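Long-range contact in ferredoxin (Rhodopseudomonas palustris, PDB 4LTU), which probably carries electrons between redox partners through a bound [2Fe-2S] cluster: residues 6-17 / 28-36. Numbering follows the deposited sequence.
Sequences FIHPDGRSEIVD and ALNHGIDSI
Ile33 reaches with its CD1 methyl into the angle between Phe6, Glu14 and Val16, three side chains on one face of the β-hairpin formed by strands 3-7 and 13-17. With Ile33 CG1 anti to the carbonyl carbon (chi1 -80°), Ile33 CD1 lies 3.4 Å from Val16 CG1, the two side chains meeting nearly at right angles, and 3.7 Å from Phe6 CD2. Glu14 approaches Ile33 from the opposite direction, its extended chain bringing carboxylate oxygen OE2 to 3.2 Å from Ile33 CG1, a van der Waals contact with no hydrogen bond.

The far end of the Phe6 ring is occupied by two more apolar groups: Ala28 CB sits 3.8 Å from Phe6 CZ, and Ile36 CD1 lies equally near Phe6 CE1. In its own hairpin, Val16 CG2 lies at the edge of the same ring, while Leu100 and Ile102 add further contacts to Phe6.

At the other end, His31 packs CB against Val16 CB at 4.0 Å and places one ring face over the backbone of Asp17. The carbonyl O of Asp17 is 3.0 Å from His31 CE1 and stands above the ring, too poorly angled for a hydrogen bond from either ring nitrogen; ND1 instead bonds to the backbone O of Ala27, which fixes the ring's rotation. An alanine at this position would lose that tether and is likely to leave the Asp17 backbone without its aromatic cover. Nearby, Ala28 O accepts from both His31 N and Ile33 N, two bonds that join the end of helix 24-29 to the loop carrying Ile33.

Together these contacts dock the N-terminal hairpin onto the segment that leads from this helix toward the cluster-binding loop, an element of the β-grasp fold of [2Fe-2S] ferredoxins, with Ile36 beside the cluster-binding residue Cys49.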
loop_
_atom_site.group_PDB
_atom_site.type_symbol
_atom_site.label_atom_id
_atom_site.label_comp_id
_atom_site.label_asym_id
_atom_site.label_seq_id
_atom_site.Cartn_x
_atom_site.Cartn_y
_atom_site.Cartn_z
ATOM N N PHE A 6 -8.256 -1.669 -4.320
ATOM C CA PHE A 6 -7.855 -0.343 -3.844
ATOM C C PHE A 6 -9.071 0.576 -3.665
ATOM O O PHE A 6 -9.937 0.628 -4.548
ATOM C CB PHE A 6 -6.887 0.338 -4.816
ATOM C CG PHE A 6 -5.441 -0.098 -4.680
ATOM C CD1 PHE A 6 -4.569 0.573 -3.815
ATOM C CD2 PHE A 6 -4.942 -1.144 -5.453
ATOM C CE1 PHE A 6 -3.215 0.187 -3.708
ATOM C CE2 PHE A 6 -3.597 -1.542 -5.350
ATOM C CZ PHE A 6 -2.733 -0.878 -4.480
ATOM N N ILE A 7 -9.121 1.312 -2.549
ATOM C CA ILE A 7 -10.210 2.278 -2.307
ATOM C C ILE A 7 -9.705 3.716 -2.159
ATOM O O ILE A 7 -8.855 4.001 -1.322
ATOM C CB ILE A 7 -11.070 1.864 -1.090
ATOM C CG1 ILE A 7 -11.824 0.583 -1.419
ATOM C CG2 ILE A 7 -12.028 3.003 -0.652
ATOM C CD1 ILE A 7 -11.884 -0.363 -0.272
ATOM N N HIS A 8 -10.231 4.599 -3.000
ATOM C CA HIS A 8 -9.891 6.028 -3.002
ATOM C C HIS A 8 -10.549 6.740 -1.838
ATOM O O HIS A 8 -11.540 6.240 -1.285
ATOM C CB HIS A 8 -10.274 6.671 -4.342
ATOM C CG HIS A 8 -9.487 6.127 -5.499
ATOM N ND1 HIS A 8 -9.800 4.933 -6.112
ATOM C CD2 HIS A 8 -8.366 6.583 -6.113
ATOM C CE1 HIS A 8 -8.914 4.682 -7.059
ATOM N NE2 HIS A 8 -8.040 5.671 -7.089
ATOM N N PRO A 9 -9.994 7.886 -1.429
ATOM C CA PRO A 9 -10.602 8.706 -0.380
ATOM C C PRO A 9 -12.124 8.817 -0.532
ATOM O O PRO A 9 -12.861 8.787 0.482
ATOM C CB PRO A 9 -9.958 10.091 -0.589
ATOM C CG PRO A 9 -8.969 9.940 -1.693
ATOM C CD PRO A 9 -8.736 8.478 -1.921
ATOM N N ASP A 10 -12.589 8.926 -1.784
ATOM C CA ASP A 10 -14.022 9.121 -2.055
ATOM C C ASP A 10 -14.862 7.866 -1.855
ATOM O O ASP A 10 -16.084 7.957 -1.741
ATOM C CB ASP A 10 -14.275 9.770 -3.441
ATOM C CG ASP A 10 -13.626 9.015 -4.601
ATOM O OD1 ASP A 10 -13.588 9.597 -5.700
ATOM O OD2 ASP A 10 -13.171 7.860 -4.458
ATOM N N GLY A 11 -14.216 6.701 -1.824
ATOM C CA GLY A 11 -14.884 5.444 -1.466
ATOM C C GLY A 11 -15.056 4.542 -2.659
ATOM O O GLY A 11 -15.607 3.444 -2.553
ATOM N N ARG A 12 -14.583 5.001 -3.814
ATOM C CA ARG A 12 -14.743 4.215 -5.005
ATOM C C ARG A 12 -13.622 3.187 -5.104
ATOM O O ARG A 12 -12.549 3.365 -4.508
ATOM C CB ARG A 12 -14.855 5.099 -6.241
ATOM C CG ARG A 12 -13.553 5.648 -6.736
ATOM C CD ARG A 12 -13.834 6.832 -7.646
ATOM N NE ARG A 12 -12.660 7.691 -7.764
ATOM C CZ ARG A 12 -11.622 7.415 -8.532
ATOM N NH1 ARG A 12 -11.606 6.278 -9.226
ATOM N NH2 ARG A 12 -10.606 8.265 -8.599
ATOM N N SER A 13 -13.885 2.101 -5.827
ATOM C CA SER A 13 -12.942 1.008 -5.861
ATOM C C SER A 13 -12.409 0.700 -7.244
ATOM O O SER A 13 -12.982 1.097 -8.295
ATOM C CB SER A 13 -13.486 -0.257 -5.181
ATOM O OG SER A 13 -14.799 -0.580 -5.614
ATOM N N GLU A 14 -11.265 0.033 -7.206
ATOM C CA GLU A 14 -10.533 -0.408 -8.378
ATOM C C GLU A 14 -9.945 -1.769 -8.029
ATOM O O GLU A 14 -9.313 -1.926 -6.981
ATOM C CB GLU A 14 -9.382 0.554 -8.689
ATOM C CG GLU A 14 -9.827 1.863 -9.233
ATOM C CD GLU A 14 -8.702 2.665 -9.858
ATOM O OE1 GLU A 14 -8.659 3.893 -9.633
ATOM O OE2 GLU A 14 -7.885 2.093 -10.611
ATOM N N ILE A 15 -10.157 -2.745 -8.900
ATOM C CA ILE A 15 -9.495 -4.019 -8.733
ATOM C C ILE A 15 -8.349 -4.146 -9.707
ATOM O O ILE A 15 -8.520 -4.015 -10.926
ATOM C CB ILE A 15 -10.460 -5.200 -8.798
ATOM C CG1 ILE A 15 -11.395 -5.135 -7.576
ATOM C CG2 ILE A 15 -9.677 -6.523 -8.894
ATOM C CD1 ILE A 15 -11.728 -6.473 -6.969
ATOM N N VAL A 16 -7.162 -4.364 -9.146
ATOM C CA VAL A 16 -5.948 -4.460 -9.962
ATOM C C VAL A 16 -5.390 -5.857 -9.882
ATOM O O VAL A 16 -5.309 -6.459 -8.806
ATOM C CB VAL A 16 -4.863 -3.394 -9.565
ATOM C CG1 VAL A 16 -5.501 -2.013 -9.293
ATOM C CG2 VAL A 16 -4.058 -3.830 -8.376
ATOM N N ASP A 17 -4.998 -6.384 -11.026
ATOM C CA ASP A 17 -4.250 -7.629 -11.045
ATOM C C ASP A 17 -2.858 -7.432 -10.449
ATOM O O ASP A 17 -2.278 -6.338 -10.488
ATOM C CB ASP A 17 -4.162 -8.152 -12.469
ATOM C CG ASP A 17 -5.528 -8.226 -13.131
ATOM O OD1 ASP A 17 -5.990 -9.345 -13.386
ATOM O OD2 ASP A 17 -6.151 -7.162 -13.376
ATOM N N ALA A 28 -0.376 -1.316 -8.337
ATOM C CA ALA A 28 -1.051 -0.025 -8.541
ATOM C C ALA A 28 -0.606 0.736 -9.809
ATOM O O ALA A 28 -1.430 1.115 -10.661
ATOM C CB ALA A 28 -0.842 0.852 -7.327
ATOM N N LEU A 29 0.702 0.947 -9.926
ATOM C CA LEU A 29 1.264 1.849 -10.934
ATOM C C LEU A 29 1.145 1.291 -12.330
ATOM O O LEU A 29 1.107 2.031 -13.298
ATOM C CB LEU A 29 2.732 2.129 -10.617
ATOM C CG LEU A 29 2.941 2.899 -9.318
ATOM C CD1 LEU A 29 4.434 2.966 -9.067
ATOM C CD2 LEU A 29 2.339 4.289 -9.466
ATOM N N ASN A 30 1.081 -0.033 -12.404
ATOM C CA ASN A 30 1.039 -0.752 -13.658
ATOM C C ASN A 30 -0.397 -1.040 -14.142
ATOM O O ASN A 30 -0.618 -1.632 -15.207
ATOM C CB ASN A 30 1.919 -1.992 -13.515
ATOM C CG ASN A 30 3.400 -1.655 -13.724
ATOM O OD1 ASN A 30 3.797 -1.337 -14.835
ATOM N ND2 ASN A 30 4.195 -1.661 -12.658
ATOM N N HIS A 31 -1.374 -0.593 -13.351
ATOM C CA HIS A 31 -2.764 -0.732 -13.716
ATOM C C HIS A 31 -3.494 0.539 -13.330
ATOM O O HIS A 31 -4.514 0.461 -12.670
ATOM C CB HIS A 31 -3.422 -1.936 -12.998
ATOM C CG HIS A 31 -2.715 -3.235 -13.184
ATOM N ND1 HIS A 31 -1.612 -3.592 -12.435
ATOM C CD2 HIS A 31 -2.955 -4.273 -14.023
ATOM C CE1 HIS A 31 -1.209 -4.802 -12.798
ATOM N NE2 HIS A 31 -2.004 -5.235 -13.761
ATOM N N GLY A 32 -2.943 1.700 -13.687
ATOM C CA GLY A 32 -3.666 2.973 -13.654
ATOM C C GLY A 32 -3.938 3.795 -12.398
ATOM O O GLY A 32 -4.656 4.807 -12.485
ATOM N N ILE A 33 -3.384 3.392 -11.256
ATOM C CA ILE A 33 -3.587 4.103 -9.968
ATOM C C ILE A 33 -2.514 5.172 -9.683
ATOM O O ILE A 33 -1.553 4.949 -8.924
ATOM C CB ILE A 33 -3.824 3.101 -8.782
ATOM C CG1 ILE A 33 -5.283 2.618 -8.810
ATOM C CG2 ILE A 33 -3.572 3.738 -7.419
ATOM C CD1 ILE A 33 -5.512 1.239 -8.283
ATOM N N ASP A 34 -2.735 6.346 -10.277
ATOM C CA ASP A 34 -1.818 7.494 -10.257
ATOM C C ASP A 34 -1.535 8.132 -8.896
ATOM O O ASP A 34 -0.433 8.655 -8.662
ATOM C CB ASP A 34 -2.320 8.577 -11.245
ATOM C CG ASP A 34 -2.041 8.217 -12.713
ATOM O OD1 ASP A 34 -1.063 7.488 -12.981
ATOM O OD2 ASP A 34 -2.796 8.673 -13.604
ATOM N N SER A 35 -2.511 8.095 -7.993
ATOM C CA SER A 35 -2.373 8.764 -6.696
ATOM C C SER A 35 -1.149 8.361 -5.854
ATOM O O SER A 35 -0.685 9.150 -5.003
ATOM C CB SER A 35 -3.633 8.544 -5.872
ATOM O OG SER A 35 -3.944 7.168 -5.828
ATOM N N ILE A 36 -0.672 7.128 -6.046
ATOM C CA ILE A 36 0.477 6.602 -5.313
ATOM C C ILE A 36 1.740 7.177 -5.924
ATOM O O ILE A 36 2.179 6.745 -6.989
ATOM C CB ILE A 36 0.517 5.063 -5.350
ATOM C CG1 ILE A 36 -0.520 4.492 -4.369
ATOM C CG2 ILE A 36 1.977 4.531 -5.104
ATOM C CD1 ILE A 36 -0.629 2.948 -4.369
HETATM O O HOH W 1 -5.822 7.606 -8.869
#